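Local structure of pesticidal crystal protein Cry4Aa (Bacillus thuringiensis, 2C9K) at residues Leu154-Val158 with Tyr182-Leu186; Gln101-Ile107 with Phe160-Leu164; Ile263-Leu267 with Asn405-Leu409; Asn358-Leu362 with Asn372-Met376. The protein kills mosquito larvae by binding to midgut epithelial cells and promoting their colloid-osmotic lysis, the work of a pore-forming delta-endotoxin. The contacts are given in a common frame with arbitrary orientation. Numbering follows the deposited sequence.

Interaction 1: residues Leu154-Val158 with Tyr182-Leu186; sequences LNQAV and YYPVL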
loop_
_atom_site.group_PDB
_atom_site.type_symbol
_atom_site.label_atom_id
_atom_site.label_comp_id
_atom_site.label_asym_id
_atom_site.label_seq_id
_atom_site.Cartn_x
_atom_site.Cartn_y
_atom_site.Cartn_z
ATOM N N LEU A 154 -5.176 16.489 -15.521
ATOM C CA LEU A 154 -3.973 17.246 -15.829
ATOM C C LEU A 154 -2.969 16.348 -16.562
ATOM O O LEU A 154 -2.380 16.752 -17.564
ATOM C CB LEU A 154 -3.359 17.798 -14.547
ATOM C CG LEU A 154 -4.180 18.911 -13.902
ATOM C CD1 LEU A 154 -3.615 19.264 -12.533
ATOM C CD2 LEU A 154 -4.166 20.125 -14.819
ATOM N N ASN A 155 -2.781 15.131 -16.064
ATOM C CA ASN A 155 -1.861 14.187 -16.690
ATOM C C ASN A 155 -2.341 13.972 -18.109
ATOM O O ASN A 155 -1.543 13.872 -19.038
ATOM C CB ASN A 155 -1.850 12.849 -15.922
ATOM C CG ASN A 155 -1.065 11.752 -16.644
ATOM O OD1 ASN A 155 -1.593 11.059 -17.511
ATOM N ND2 ASN A 155 0.204 11.601 -16.288
ATOM N N GLN A 156 -3.658 13.921 -18.267
ATOM C CA GLN A 156 -4.268 13.711 -19.574
ATOM C C GLN A 156 -4.045 14.935 -20.470
ATOM O O GLN A 156 -3.655 14.806 -21.632
ATOM C CB GLN A 156 -5.766 13.428 -19.408
ATOM C CG GLN A 156 -6.444 12.917 -20.663
ATOM C CD GLN A 156 -6.443 13.940 -21.797
ATOM O OE1 GLN A 156 -7.188 14.927 -21.765
ATOM N NE2 GLN A 156 -5.595 13.713 -22.797
ATOM N N ALA A 157 -4.288 16.118 -19.909
ATOM C CA ALA A 157 -4.119 17.377 -20.622
ATOM C C ALA A 157 -2.713 17.474 -21.177
ATOM O O ALA A 157 -2.520 17.825 -22.337
ATOM C CB ALA A 157 -4.386 18.549 -19.685
ATOM N N VAL A 158 -1.726 17.173 -20.342
ATOM C CA VAL A 158 -0.342 17.222 -20.779
ATOM C C VAL A 158 -0.137 16.291 -21.965
ATOM O O VAL A 158 0.450 16.675 -22.968
ATOM C CB VAL A 158 0.608 16.817 -19.648
ATOM C CG1 VAL A 158 2.006 16.618 -20.190
ATOM C CG2 VAL A 158 0.620 17.894 -18.583
ATOM N N TYR A 182 0.019 22.602 -19.043
ATOM C CA TYR A 182 -0.251 22.231 -17.660
ATOM C C TYR A 182 0.853 21.445 -16.963
ATOM O O TYR A 182 0.680 21.043 -15.817
ATOM C CB TYR A 182 -1.538 21.411 -17.571
ATOM C CG TYR A 182 -2.764 22.089 -18.125
ATOM C CD1 TYR A 182 -2.951 22.213 -19.499
ATOM C CD2 TYR A 182 -3.747 22.591 -17.275
ATOM C CE1 TYR A 182 -4.094 22.815 -20.017
ATOM C CE2 TYR A 182 -4.893 23.198 -17.783
ATOM C CZ TYR A 182 -5.060 23.303 -19.156
ATOM O OH TYR A 182 -6.195 23.886 -19.674
ATOM N N TYR A 183 1.983 21.221 -17.626
ATOM C CA TYR A 183 3.043 20.443 -16.990
ATOM C C TYR A 183 3.652 21.067 -15.736
ATOM O O TYR A 183 3.989 20.357 -14.796
ATOM C CB TYR A 183 4.161 20.100 -17.977
ATOM C CG TYR A 183 5.116 19.085 -17.396
ATOM C CD1 TYR A 183 4.634 17.905 -16.831
ATOM C CD2 TYR A 183 6.492 19.316 -17.367
ATOM C CE1 TYR A 183 5.493 16.984 -16.246
ATOM C CE2 TYR A 183 7.359 18.397 -16.785
ATOM C CZ TYR A 183 6.847 17.237 -16.225
ATOM O OH TYR A 183 7.679 16.330 -15.636
ATOM N N PRO A 184 3.830 22.395 -15.713
ATOM C CA PRO A 184 4.407 22.953 -14.489
ATOM C C PRO A 184 3.396 22.812 -13.351
ATOM O O PRO A 184 3.761 22.649 -12.189
ATOM C CB PRO A 184 4.662 24.406 -14.868
ATOM C CG PRO A 184 4.959 24.315 -16.336
ATOM C CD PRO A 184 3.875 23.382 -16.806
ATOM N N VAL A 185 2.120 22.859 -13.708
ATOM C CA VAL A 185 1.033 22.740 -12.738
ATOM C C VAL A 185 0.790 21.290 -12.308
ATOM O O VAL A 185 0.452 21.032 -11.147
ATOM C CB VAL A 185 -0.284 23.305 -13.317
ATOM C CG1 VAL A 185 -1.413 23.124 -12.329
ATOM C CG2 VAL A 185 -0.106 24.763 -13.654
ATOM N N LEU A 186 0.941 20.356 -13.249
ATOM C CA LEU A 186 0.742 18.935 -12.977
ATOM C C LEU A 186 1.694 18.549 -11.871
ATOM O O LEU A 186 1.322 17.914 -10.884
ATOM C CB LEU A 186 1.056 18.113 -14.226
ATOM C CG LEU A 186 1.140 16.593 -14.078
ATOM C CD1 LEU A 186 -0.156 16.051 -13.513
ATOM C CD2 LEU A 186 1.436 15.976 -15.434
#
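Two helices of a bundle can meet through apolar side chains, and the second segment here illustrates it. Tyr182, just ahead of helix 183-208, brings its ring across helix 140-164: Ala157 CB lies over one ring face, 3.9 Å from Tyr182 CD1, while Leu154 CD2 comes within 3.5 Å of Tyr182 CD2. Tyr182 O accepts a helical hydrogen bond from Leu186 N at 2.7 Å. Tyr183 touches more lightly; Val158 CG2 lies near the plane of its ring, at the edge, and comes closest to the backbone, 3.7 Å from Tyr183 N; Tyr183 OH is hydrogen-bonded to Asp247. Val185 adds a marginal touch, its CG1 4.4 Å from Leu154 CD1. One turn after Tyr182, Leu186 fills the space between the helices: its CD1 lies 3.8 Å from Leu154 CB, and its CD2 3.8 Å from Val158 CG2. The CA atoms of Leu154 and Leu186 are 5.8 Å apart, a close approach. Asn155 ND2 is hydrogen-bonded to Tyr246 O, outside the pair. Side chains pair here by apolar packing that buries 363 Å² in the N-terminal helical domain, so the contact rests on close fit and hydrocarbon burial, with Asn155 ND2 and Tyr183 OH satisfied outside.

Interaction 2: residues Gln101-Ile107 with Phe160-Leu164; sequences QDVRTQI and FEAYL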
loop_
_atom_site.group_PDB
_atom_site.type_symbol
_atom_site.label_atom_id
_atom_site.label_comp_id
_atom_site.label_asym_id
_atom_site.label_seq_id
_atom_site.Cartn_x
_atom_site.Cartn_y
_atom_site.Cartn_z
ATOM N N GLN A 101 -12.787 18.674 -31.138
ATOM C CA GLN A 101 -11.369 18.484 -30.875
ATOM C C GLN A 101 -10.959 19.592 -29.925
ATOM O O GLN A 101 -9.863 19.589 -29.380
ATOM C CB GLN A 101 -10.588 18.596 -32.185
ATOM C CG GLN A 101 -9.144 18.120 -32.154
ATOM C CD GLN A 101 -8.243 19.007 -31.336
ATOM O OE1 GLN A 101 -8.409 20.225 -31.312
ATOM N NE2 GLN A 101 -7.266 18.401 -30.668
ATOM N N ASP A 102 -11.860 20.549 -29.735
ATOM C CA ASP A 102 -11.595 21.663 -28.842
ATOM C C ASP A 102 -11.873 21.224 -27.411
ATOM O O ASP A 102 -12.619 21.884 -26.684
ATOM C CB ASP A 102 -12.478 22.857 -29.195
ATOM C CG ASP A 102 -11.741 24.176 -29.074
ATOM O OD1 ASP A 102 -12.400 25.239 -29.007
ATOM O OD2 ASP A 102 -10.495 24.152 -29.058
ATOM N N VAL A 103 -11.277 20.093 -27.033
ATOM C CA VAL A 103 -11.412 19.524 -25.693
ATOM C C VAL A 103 -10.672 20.421 -24.713
ATOM O O VAL A 103 -10.949 20.423 -23.513
ATOM C CB VAL A 103 -10.780 18.118 -25.623
ATOM C CG1 VAL A 103 -10.834 17.591 -24.204
ATOM C CG2 VAL A 103 -11.497 17.176 -26.569
ATOM N N ARG A 104 -9.722 21.181 -25.246
ATOM C CA ARG A 104 -8.917 22.093 -24.451
ATOM C C ARG A 104 -9.747 23.038 -23.585
ATOM O O ARG A 104 -9.280 23.506 -22.542
ATOM C CB ARG A 104 -7.982 22.884 -25.373
ATOM C CG ARG A 104 -6.910 22.004 -25.998
ATOM C CD ARG A 104 -5.868 22.779 -26.782
ATOM N NE ARG A 104 -6.327 23.127 -28.120
ATOM C CZ ARG A 104 -5.511 23.394 -29.133
ATOM N NH1 ARG A 104 -4.198 23.347 -28.952
ATOM N NH2 ARG A 104 -6.004 23.699 -30.328
ATOM N N THR A 105 -10.978 23.314 -24.005
ATOM C CA THR A 105 -11.845 24.201 -23.239
ATOM C C THR A 105 -12.457 23.417 -22.078
ATOM O O THR A 105 -12.585 23.932 -20.963
ATOM C CB THR A 105 -12.972 24.791 -24.134
ATOM O OG1 THR A 105 -13.685 25.801 -23.409
ATOM C CG2 THR A 105 -13.943 23.705 -24.560
ATOM N N GLN A 106 -12.816 22.163 -22.353
ATOM C CA GLN A 106 -13.412 21.269 -21.360
ATOM C C GLN A 106 -12.386 20.953 -20.270
ATOM O O GLN A 106 -12.728 20.844 -19.093
ATOM C CB GLN A 106 -13.870 19.981 -22.041
ATOM C CG GLN A 106 -14.862 19.162 -21.249
ATOM C CD GLN A 106 -16.131 19.924 -20.931
ATOM O OE1 GLN A 106 -16.649 20.661 -21.763
ATOM N NE2 GLN A 106 -16.646 19.736 -19.726
ATOM N N ILE A 107 -11.127 20.804 -20.670
ATOM C CA ILE A 107 -10.058 20.539 -19.719
ATOM C C ILE A 107 -9.969 21.745 -18.778
ATOM O O ILE A 107 -9.747 21.598 -17.577
ATOM C CB ILE A 107 -8.701 20.341 -20.445
ATOM C CG1 ILE A 107 -8.697 19.000 -21.180
ATOM C CG2 ILE A 107 -7.552 20.416 -19.453
ATOM C CD1 ILE A 107 -7.412 18.712 -21.937
ATOM N N PHE A 160 -2.459 15.001 -23.975
ATOM C CA PHE A 160 -3.303 15.484 -25.058
ATOM C C PHE A 160 -2.604 16.547 -25.908
ATOM O O PHE A 160 -2.640 16.504 -27.142
ATOM C CB PHE A 160 -4.596 16.064 -24.480
ATOM C CG PHE A 160 -5.570 16.516 -25.523
ATOM C CD1 PHE A 160 -6.228 15.591 -26.323
ATOM C CD2 PHE A 160 -5.804 17.873 -25.731
ATOM C CE1 PHE A 160 -7.101 16.005 -27.319
ATOM C CE2 PHE A 160 -6.677 18.300 -26.726
ATOM C CZ PHE A 160 -7.327 17.364 -27.523
ATOM N N GLU A 161 -1.965 17.498 -25.240
ATOM C CA GLU A 161 -1.276 18.577 -25.923
ATOM C C GLU A 161 0.005 18.138 -26.634
ATOM O O GLU A 161 0.236 18.515 -27.781
ATOM C CB GLU A 161 -0.981 19.702 -24.927
ATOM C CG GLU A 161 -1.526 21.067 -25.357
ATOM C CD GLU A 161 -3.035 21.067 -25.599
ATOM O OE1 GLU A 161 -3.782 21.635 -24.767
ATOM O OE2 GLU A 161 -3.471 20.494 -26.625
ATOM N N ALA A 162 0.837 17.343 -25.971
ATOM C CA ALA A 162 2.083 16.883 -26.582
ATOM C C ALA A 162 1.794 16.086 -27.848
ATOM O O ALA A 162 2.646 15.947 -28.725
ATOM C CB ALA A 162 2.862 16.028 -25.598
ATOM N N TYR A 163 0.578 15.566 -27.929
ATOM C CA TYR A 163 0.134 14.769 -29.063
ATOM C C TYR A 163 -0.222 15.673 -30.242
ATOM O O TYR A 163 -0.067 15.290 -31.404
ATOM C CB TYR A 163 -1.085 13.943 -28.646
ATOM C CG TYR A 163 -1.783 13.210 -29.768
ATOM C CD1 TYR A 163 -1.185 12.121 -30.400
ATOM C CD2 TYR A 163 -3.060 13.591 -30.181
ATOM C CE1 TYR A 163 -1.843 11.431 -31.411
ATOM C CE2 TYR A 163 -3.724 12.908 -31.190
ATOM C CZ TYR A 163 -3.112 11.829 -31.801
ATOM O OH TYR A 163 -3.775 11.148 -32.795
ATOM N N LEU A 164 -0.690 16.880 -29.930
ATOM C CA LEU A 164 -1.082 17.845 -30.948
ATOM C C LEU A 164 0.081 18.625 -31.556
ATOM O O LEU A 164 -0.111 19.359 -32.525
ATOM C CB LEU A 164 -2.114 18.817 -30.372
ATOM C CG LEU A 164 -3.420 18.197 -29.869
ATOM C CD1 LEU A 164 -4.323 19.299 -29.347
ATOM C CD2 LEU A 164 -4.108 17.428 -30.983
#
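A large aromatic residue can bridge two helices whose backbones stand well apart, and Phe160 does so here. The axes of helix segments 103-107 and 160-164 approach no closer than 12.4 Å and run nearly antiparallel, at 156°, so the large Phe160 ring and the long arms of Gln101 and Arg104 do most of the spanning. The apolar part centres on the Phe160 ring: Val103 CB lies 4.0 Å from Phe160 CZ, Ile107 CD1 is 4.2 Å from Phe160 CD2, and the aliphatic stem of Arg104 meets the ring edge, with Arg104 CG 3.8 Å from Phe160 CE2. By van der Waals contact, Gln101 NE2 reaches 3.3 Å from both Phe160 CZ and Leu164 CD2, and Leu164 CD1 lies over one face of the Arg104 guanidinium, 4.1 Å from Arg104 NH1. The charged component is a single long salt bridge, Arg104 NH1 to Glu161 OE2 at 3.8 Å, while Arg104 CD rests 3.1 Å from Glu161 OE1. Such a separation gives electrostatic attraction without a tight ion pair. Residues 101-107, leading into helix 103-123, meet residues 160-164, on helix 140-164; in related Cry toxins this helical hairpin of the N-terminal domain, here with the Cys125-Cys132 disulfide in its connection, probably inserts into the membrane. Trp91 meets the Phe160 ring edge-to-face, and helix 77-89 packs on helix 103-123 through Tyr84, which touches both Gln106 and Ile107.

Interaction 3: residues Ile263-Leu267 with Asn405-Leu409; sequences IYQVL and NIFGL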
loop_
_atom_site.group_PDB
_atom_site.type_symbol
_atom_site.label_atom_id
_atom_site.label_comp_id
_atom_site.label_asym_id
_atom_site.label_seq_id
_atom_site.Cartn_x
_atom_site.Cartn_y
_atom_site.Cartn_z
ATOM N N ILE A 263 -0.276 -4.267 6.087
ATOM C CA ILE A 263 -1.331 -3.704 6.919
ATOM C C ILE A 263 -1.823 -4.860 7.775
ATOM O O ILE A 263 -1.704 -6.013 7.378
ATOM C CB ILE A 263 -2.479 -3.077 6.091
ATOM C CG1 ILE A 263 -3.132 -4.119 5.192
ATOM C CG2 ILE A 263 -1.942 -1.890 5.298
ATOM C CD1 ILE A 263 -4.297 -3.563 4.392
ATOM N N TYR A 264 -2.358 -4.557 8.953
ATOM C CA TYR A 264 -2.784 -5.602 9.879
ATOM C C TYR A 264 -4.219 -5.507 10.363
ATOM O O TYR A 264 -4.776 -4.418 10.503
ATOM C CB TYR A 264 -1.875 -5.603 11.124
ATOM C CG TYR A 264 -0.383 -5.509 10.850
ATOM C CD1 TYR A 264 0.193 -4.318 10.433
ATOM C CD2 TYR A 264 0.450 -6.617 11.020
ATOM C CE1 TYR A 264 1.558 -4.224 10.192
ATOM C CE2 TYR A 264 1.815 -6.536 10.783
ATOM C CZ TYR A 264 2.367 -5.335 10.368
ATOM O OH TYR A 264 3.725 -5.240 10.120
ATOM N N GLN A 265 -4.801 -6.670 10.629
ATOM C CA GLN A 265 -6.153 -6.774 11.157
ATOM C C GLN A 265 -5.912 -7.552 12.452
ATOM O O GLN A 265 -5.050 -8.432 12.487
ATOM C CB GLN A 265 -7.050 -7.553 10.185
ATOM C CG GLN A 265 -7.241 -6.864 8.830
ATOM C CD GLN A 265 -8.141 -7.644 7.866
ATOM O OE1 GLN A 265 -8.087 -8.872 7.801
ATOM N NE2 GLN A 265 -8.953 -6.927 7.098
ATOM N N VAL A 266 -6.635 -7.242 13.525
ATOM C CA VAL A 266 -6.375 -7.949 14.779
ATOM C C VAL A 266 -7.517 -8.769 15.386
ATOM O O VAL A 266 -8.696 -8.510 15.147
ATOM C CB VAL A 266 -5.781 -6.959 15.838
ATOM C CG1 VAL A 266 -5.895 -5.532 15.333
ATOM C CG2 VAL A 266 -6.466 -7.125 17.182
ATOM N N LEU A 267 -7.138 -9.774 16.171
ATOM C CA LEU A 267 -8.089 -10.664 16.818
ATOM C C LEU A 267 -7.853 -10.717 18.324
ATOM O O LEU A 267 -6.700 -10.757 18.778
ATOM C CB LEU A 267 -7.964 -12.078 16.231
ATOM C CG LEU A 267 -8.623 -13.250 16.976
ATOM C CD1 LEU A 267 -10.141 -13.100 16.998
ATOM C CD2 LEU A 267 -8.226 -14.548 16.299
ATOM N N ASN A 405 -14.566 -15.053 13.124
ATOM C CA ASN A 405 -14.152 -13.799 12.504
ATOM C C ASN A 405 -13.566 -14.027 11.133
ATOM O O ASN A 405 -12.951 -15.056 10.884
ATOM C CB ASN A 405 -13.101 -13.114 13.376
ATOM C CG ASN A 405 -13.680 -12.547 14.647
ATOM O OD1 ASN A 405 -14.333 -11.511 14.622
ATOM N ND2 ASN A 405 -13.452 -13.227 15.767
ATOM N N ILE A 406 -13.753 -13.061 10.245
ATOM C CA ILE A 406 -13.206 -13.167 8.903
ATOM C C ILE A 406 -12.150 -12.086 8.680
ATOM O O ILE A 406 -12.350 -10.920 9.048
ATOM C CB ILE A 406 -14.294 -13.004 7.833
ATOM C CG1 ILE A 406 -15.295 -14.153 7.925
ATOM C CG2 ILE A 406 -13.650 -12.962 6.455
ATOM C CD1 ILE A 406 -16.418 -14.056 6.932
ATOM N N PHE A 407 -11.026 -12.475 8.086
ATOM C CA PHE A 407 -9.954 -11.531 7.799
ATOM C C PHE A 407 -9.607 -11.545 6.308
ATOM O O PHE A 407 -9.749 -12.558 5.624
ATOM C CB PHE A 407 -8.709 -11.850 8.642
ATOM C CG PHE A 407 -8.940 -11.757 10.128
ATOM C CD1 PHE A 407 -9.084 -12.905 10.898
ATOM C CD2 PHE A 407 -9.051 -10.518 10.751
ATOM C CE1 PHE A 407 -9.337 -12.824 12.262
ATOM C CE2 PHE A 407 -9.305 -10.430 12.116
ATOM C CZ PHE A 407 -9.449 -11.588 12.871
ATOM N N GLY A 408 -9.144 -10.401 5.821
ATOM C CA GLY A 408 -8.796 -10.248 4.422
ATOM C C GLY A 408 -9.258 -8.863 4.012
ATOM O O GLY A 408 -9.900 -8.167 4.804
ATOM N N LEU A 409 -8.941 -8.443 2.795
ATOM C CA LEU A 409 -9.359 -7.120 2.354
ATOM C C LEU A 409 -10.396 -7.174 1.232
ATOM O O LEU A 409 -10.661 -8.232 0.661
ATOM C CB LEU A 409 -8.138 -6.299 1.932
ATOM C CG LEU A 409 -7.283 -5.741 3.085
ATOM C CD1 LEU A 409 -8.125 -4.832 3.951
ATOM C CD2 LEU A 409 -6.722 -6.874 3.928
#
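Two beta-sheets can be joined face to face by side chains, without their strands pairing, and strands 262-267 and 402-407 give a clear case: their short segments run antiparallel at 170°, yet the axes of these segments stay 8.6 Å apart at closest approach. Ile263 opens the contact with its CD1 3.9 Å from Leu409 CG. Tyr264 points away, its hydroxyl bonded to Arg288 N. Gln265, which contributes the most area of any residue here, is the polar centre. The carboxamide at the end of its side chain reaches the backbone of Gly408 and mimics a peptide group: Gly408 N donates to Gln265 OE1 at 2.7 Å, and Gln265 NE2 donates to Gly408 O at 2.8 Å. The backbone angles of Gly408, 141/174, would jam a CB against the preceding carbonyl, so glycine suits the position. Val266 also points its side chain away, but its carbonyl O lies at the edge of the Phe407 ring, 3.6 Å from Phe407 CE2. Leu267 closes the segment, with CB 3.7 Å from Phe407 CZ and CD1 3.5 Å from Asn405 ND2. Phe407 additionally stacks on Phe453 of strand 450-457. The two hydrogen bonds between the Gln265 carboxamide and the Gly408 backbone thus give this sheet-to-sheet contact of the middle, beta-rich domain a directional component that the surrounding apolar packing of Ile263, Leu267, Phe407 and Leu409 would not supply.

Interaction 4: residues Asn358-Leu362 with Asn372-Met376; sequences NVISL and NISKM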
loop_
_atom_site.group_PDB
_atom_site.type_symbol
_atom_site.label_atom_id
_atom_site.label_comp_id
_atom_site.label_asym_id
_atom_site.label_seq_id
_atom_site.Cartn_x
_atom_site.Cartn_y
_atom_site.Cartn_z
ATOM N N ASN A 358 -11.090 -17.752 7.469
ATOM C CA ASN A 358 -12.111 -17.821 8.494
ATOM C C ASN A 358 -11.456 -18.388 9.729
ATOM O O ASN A 358 -10.812 -19.425 9.653
ATOM C CB ASN A 358 -13.216 -18.762 8.022
ATOM C CG ASN A 358 -14.465 -18.660 8.854
ATOM O OD1 ASN A 358 -14.446 -18.893 10.066
ATOM N ND2 ASN A 358 -15.571 -18.315 8.205
ATOM N N VAL A 359 -11.598 -17.716 10.863
ATOM C CA VAL A 359 -10.991 -18.233 12.083
ATOM C C VAL A 359 -12.007 -18.446 13.203
ATOM O O VAL A 359 -12.909 -17.628 13.406
ATOM C CB VAL A 359 -9.861 -17.305 12.598
ATOM C CG1 VAL A 359 -8.919 -16.961 11.459
ATOM C CG2 VAL A 359 -10.438 -16.053 13.208
ATOM N N ILE A 360 -11.861 -19.574 13.894
ATOM C CA ILE A 360 -12.713 -19.921 15.022
ATOM C C ILE A 360 -11.800 -20.000 16.235
ATOM O O ILE A 360 -10.915 -20.851 16.309
ATOM C CB ILE A 360 -13.409 -21.298 14.861
ATOM C CG1 ILE A 360 -14.364 -21.288 13.662
ATOM C CG2 ILE A 360 -14.186 -21.633 16.134
ATOM C CD1 ILE A 360 -13.664 -21.269 12.314
ATOM N N SER A 361 -12.010 -19.099 17.181
ATOM C CA SER A 361 -11.203 -19.069 18.386
ATOM C C SER A 361 -12.090 -19.213 19.622
ATOM O O SER A 361 -13.306 -19.011 19.553
ATOM C CB SER A 361 -10.435 -17.750 18.442
ATOM O OG SER A 361 -11.313 -16.659 18.219
ATOM N N LEU A 362 -11.479 -19.567 20.749
ATOM C CA LEU A 362 -12.221 -19.724 21.990
ATOM C C LEU A 362 -12.644 -18.349 22.491
ATOM O O LEU A 362 -11.906 -17.378 22.344
ATOM C CB LEU A 362 -11.357 -20.446 23.028
ATOM C CG LEU A 362 -10.945 -21.867 22.616
ATOM C CD1 LEU A 362 -10.105 -22.500 23.699
ATOM C CD2 LEU A 362 -12.185 -22.706 22.372
ATOM N N ASN A 372 -7.609 -18.698 22.272
ATOM C CA ASN A 372 -6.810 -19.158 21.138
ATOM C C ASN A 372 -7.606 -19.568 19.902
ATOM O O ASN A 372 -8.820 -19.762 19.950
ATOM C CB ASN A 372 -5.976 -20.369 21.557
ATOM C CG ASN A 372 -4.999 -20.054 22.649
ATOM O OD1 ASN A 372 -5.332 -19.380 23.626
ATOM N ND2 ASN A 372 -3.777 -20.555 22.504
ATOM N N ILE A 373 -6.885 -19.715 18.795
ATOM C CA ILE A 373 -7.469 -20.150 17.537
ATOM C C ILE A 373 -7.488 -21.679 17.588
ATOM O O ILE A 373 -6.481 -22.306 17.918
ATOM C CB ILE A 373 -6.606 -19.699 16.326
ATOM C CG1 ILE A 373 -6.609 -18.174 16.217
ATOM C CG2 ILE A 373 -7.140 -20.311 15.044
ATOM C CD1 ILE A 373 -5.777 -17.640 15.066
ATOM N N SER A 374 -8.628 -22.280 17.277
ATOM C CA SER A 374 -8.723 -23.731 17.298
ATOM C C SER A 374 -9.044 -24.276 15.910
ATOM O O SER A 374 -8.915 -25.474 15.666
ATOM C CB SER A 374 -9.793 -24.191 18.297
ATOM O OG SER A 374 -11.102 -23.880 17.841
ATOM N N LYS A 375 -9.447 -23.399 14.998
ATOM C CA LYS A 375 -9.776 -23.830 13.646
ATOM C C LYS A 375 -9.645 -22.696 12.621
ATOM O O LYS A 375 -9.954 -21.537 12.917
ATOM C CB LYS A 375 -11.200 -24.388 13.623
ATOM C CG LYS A 375 -11.638 -24.920 12.274
ATOM C CD LYS A 375 -13.128 -25.192 12.252
ATOM C CE LYS A 375 -13.572 -25.682 10.882
ATOM N NZ LYS A 375 -12.838 -26.916 10.495
ATOM N N MET A 376 -9.188 -23.028 11.416
ATOM C CA MET A 376 -9.040 -22.019 10.372
ATOM C C MET A 376 -9.394 -22.507 8.973
ATOM O O MET A 376 -9.021 -23.600 8.564
ATOM C CB MET A 376 -7.614 -21.461 10.360
ATOM C CG MET A 376 -7.274 -20.610 11.558
ATOM S SD MET A 376 -5.589 -20.009 11.479
ATOM C CE MET A 376 -4.716 -21.421 12.149
#
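A classic beta bulge interrupts the regular pairing of this antiparallel hairpin: Ser374 and Lys375 both face Ile360, shifting the register by one residue. Both backbone amides converge on one carbonyl, Ser374 N donating to Ile360 O at 2.9 Å and Lys375 N donating to Ile360 O at 3.2 Å; Ser374 OG adds a weak bond to Ile360 O at 3.4 Å. The psi of -13° at Ser374, far from the usual strand value, lets the extra residue fit. On the Lys375 side, pairing is conventional, with Ile360 N bonded to Lys375 O at 2.9 Å, and beyond the bulge Leu362 N donates to Asn372 O at 2.8 Å. Val359 with Met376 and Ser361 with Ile373 are non-hydrogen-bonded pairs, the latter drawn to 4.0 Å between CA atoms. A CA-H...O contact supplements the first pair, with Met376 CA 3.2 Å from Asn358 O. Val359, Ser361, Ile373 and Met376 share one face of the sheet, where Val359 CG1 lies 4.0 Å from Met376 CG; Ile360 and Lys375 share the opposite one. Lys375 extends along that second face to a salt bridge with Glu390 of strand 386-392. Across the face bearing Val359, Ser361 and Ile373 lies strand 262-267, contributing Leu267, while strand 402-407 flanks strand 353-362 at the edge opposite the hairpin partner.

The four contacts form two clusters in separate parts of the toxin. Interactions 1 and 2, with centres 11 Å apart, share helix 140-164 of the N-terminal helical domain; their segments alternate along the chain, and Ile107 packs on Ala157 and Tyr182. Interactions 3 and 4, 13 Å apart, lie in the middle beta domain. Interaction 4 falls within the chain between the two segments of interaction 3, and strands 402-407 and 353-362 neighbour each other in one sheet, so the facing-sheet contact and the hairpin meet around Leu267, which packs on Ser361 and Ile373. Centres of contacts in different clusters lie about 39 to 58 Å apart, on opposite sides of the chain's centre: each domain has its own internal packing.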